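PDB 4TR9: fructose-bisphosphate aldolase from Plasmodium falciparum, which belongs to the class I fructose-bisphosphate aldolases, enzymes built on an eight-stranded TIM barrel with helices around the outside. Local coordinates for residues Val289-Ile294 / Phe306-Ala311. Residues are numbered along the deposited sequence; the frame is centred on the assembly and turned at random.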
loop_
_atom_site.group_PDB
_atom_site.type_symbol
_atom_site.label_atom_id
_atom_site.label_comp_id
_atom_site.label_asym_id
_atom_site.label_seq_id
_atom_site.Cartn_x
_atom_site.Cartn_y
_atom_site.Cartn_z
ATOM N N VAL A 289 3.716 34.211 17.763
ATOM C CA VAL A 289 5.172 34.157 17.814
ATOM C C VAL A 289 5.701 32.975 17.005
ATOM O O VAL A 289 6.636 33.121 16.218
ATOM C CB VAL A 289 5.681 34.058 19.267
ATOM C CG1 VAL A 289 7.178 33.798 19.295
ATOM C CG2 VAL A 289 5.343 35.330 20.033
ATOM N N ASN A 290 5.090 31.809 17.194
ATOM C CA ASN A 290 5.501 30.608 16.476
ATOM C C ASN A 290 5.258 30.721 14.976
ATOM O O ASN A 290 6.096 30.311 14.176
ATOM C CB ASN A 290 4.779 29.378 17.031
ATOM C CG ASN A 290 5.200 29.046 18.450
ATOM O OD1 ASN A 290 6.332 29.314 18.852
ATOM N ND2 ASN A 290 4.287 28.463 19.217
ATOM N N LEU A 291 4.111 31.280 14.598
ATOM C CA LEU A 291 3.803 31.508 13.190
ATOM C C LEU A 291 4.806 32.483 12.583
ATOM O O LEU A 291 5.177 32.365 11.415
ATOM C CB LEU A 291 2.376 32.039 13.026
ATOM C CG LEU A 291 1.939 32.389 11.601
ATOM C CD1 LEU A 291 2.018 31.170 10.696
ATOM C CD2 LEU A 291 0.536 32.975 11.595
ATOM N N ASN A 292 5.240 33.445 13.390
ATOM C CA ASN A 292 6.256 34.400 12.968
ATOM C C ASN A 292 7.611 33.727 12.791
ATOM O O ASN A 292 8.335 34.010 11.836
ATOM C CB ASN A 292 6.365 35.543 13.979
ATOM C CG ASN A 292 7.451 36.535 13.620
ATOM O OD1 ASN A 292 7.231 37.454 12.831
ATOM N ND2 ASN A 292 8.633 36.356 14.199
ATOM N N SER A 293 7.947 32.836 13.719
ATOM C CA SER A 293 9.213 32.115 13.672
ATOM C C SER A 293 9.296 31.236 12.429
ATOM O O SER A 293 10.371 31.046 11.860
ATOM C CB SER A 293 9.393 31.265 14.932
ATOM O OG SER A 293 9.355 32.067 16.099
ATOM N N ILE A 294 8.149 30.706 12.016
ATOM C CA ILE A 294 8.067 29.879 10.818
ATOM C C ILE A 294 8.296 30.714 9.559
ATOM O O ILE A 294 9.037 30.311 8.662
ATOM C CB ILE A 294 6.700 29.170 10.720
ATOM C CG1 ILE A 294 6.518 28.201 11.890
ATOM C CG2 ILE A 294 6.578 28.420 9.409
ATOM C CD1 ILE A 294 5.165 27.525 11.913
ATOM N N PHE A 306 -2.268 31.142 8.605
ATOM C CA PHE A 306 -2.990 30.616 9.758
ATOM C C PHE A 306 -4.465 30.335 9.483
ATOM O O PHE A 306 -5.089 30.977 8.638
ATOM C CB PHE A 306 -2.874 31.592 10.932
ATOM C CG PHE A 306 -3.433 32.961 10.645
ATOM C CD1 PHE A 306 -4.745 33.273 10.969
ATOM C CD2 PHE A 306 -2.647 33.935 10.051
ATOM C CE1 PHE A 306 -5.260 34.529 10.703
ATOM C CE2 PHE A 306 -3.158 35.194 9.783
ATOM C CZ PHE A 306 -4.465 35.491 10.112
ATOM N N SER A 307 -5.008 29.362 10.209
ATOM C CA SER A 307 -6.445 29.121 10.245
ATOM C C SER A 307 -6.882 29.077 11.702
ATOM O O SER A 307 -7.399 28.067 12.181
ATOM C CB SER A 307 -6.810 27.819 9.531
ATOM O OG SER A 307 -8.207 27.582 9.586
ATOM N N TYR A 308 -6.657 30.183 12.403
ATOM C CA TYR A 308 -6.862 30.241 13.843
ATOM C C TYR A 308 -8.321 30.440 14.229
ATOM O O TYR A 308 -9.110 31.010 13.474
ATOM C CB TYR A 308 -6.024 31.366 14.454
ATOM C CG TYR A 308 -4.530 31.151 14.371
ATOM C CD1 TYR A 308 -3.998 29.879 14.198
ATOM C CD2 TYR A 308 -3.652 32.221 14.473
ATOM C CE1 TYR A 308 -2.630 29.683 14.125
ATOM C CE2 TYR A 308 -2.285 32.034 14.402
ATOM C CZ TYR A 308 -1.780 30.764 14.227
ATOM O OH TYR A 308 -0.419 30.580 14.155
ATOM N N GLY A 309 -8.665 29.963 15.418
ATOM C CA GLY A 309 -9.967 30.207 16.004
ATOM C C GLY A 309 -9.788 30.604 17.455
ATOM O O GLY A 309 -10.327 31.613 17.906
ATOM N N ARG A 310 -9.015 29.810 18.185
ATOM C CA ARG A 310 -8.704 30.108 19.577
ATOM C C ARG A 310 -7.804 31.332 19.686
ATOM O O ARG A 310 -7.994 32.181 20.556
ATOM C CB ARG A 310 -8.033 28.908 20.245
ATOM C CG ARG A 310 -7.660 29.130 21.700
ATOM C CD ARG A 310 -6.897 27.940 22.255
ATOM N NE ARG A 310 -6.924 27.900 23.713
ATOM C CZ ARG A 310 -7.814 27.210 24.421
ATOM N NH1 ARG A 310 -7.768 27.228 25.746
ATOM N NH2 ARG A 310 -8.748 26.501 23.802
ATOM N N ALA A 311 -6.827 31.422 18.789
ATOM C CA ALA A 311 -5.831 32.488 18.835
ATOM C C ALA A 311 -6.392 33.837 18.391
ATOM O O ALA A 311 -5.711 34.857 18.482
ATOM C CB ALA A 311 -4.632 32.116 17.978
#
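The hydroxyl of Tyr308 reaches helix 284-295 at Leu291, where its OH lies 3.3 Å from Leu291 CB, and it also makes a weak hydrogen bond to the carbonyl oxygen of Ala287, one helical turn earlier. This is the interface of helix and following strand in a TIM-barrel beta-alpha-beta unit: strand 274-277, helix 284-295, strand 303-308. Phe306 and Tyr308, two residues apart on the strand, both start out from the backbone toward the helix, while Ser307 between them turns the other way and makes a weak hydrogen bond to Lys237 of the ligand pocket. Leucine suits the helix position because it is long enough to carry one methyl, CD2, to both aromatic residues. Leu291 turns its CG away from its own backbone N (chi1 177°), and a chi2 of 60° then brings CD2 to 3.7 Å from Phe306 CD2, the two side chains crossing at about a right angle. The same methyl lies 4.1 Å from Tyr308 CE2, obliquely to that ring. Phenylalanine supplies a wholly apolar surface, whereas tyrosine combines an apolar ring with a hydroxyl that gives a polar link to the helix backbone within a buried contact. Helix 327-346 adds to the packing, with Ala344 against Leu291 and Asn341 against both aromatic residues. Within the strand, Phe306 CB sits over the centre of the Tyr308 ring, 3.4 Å above its plane.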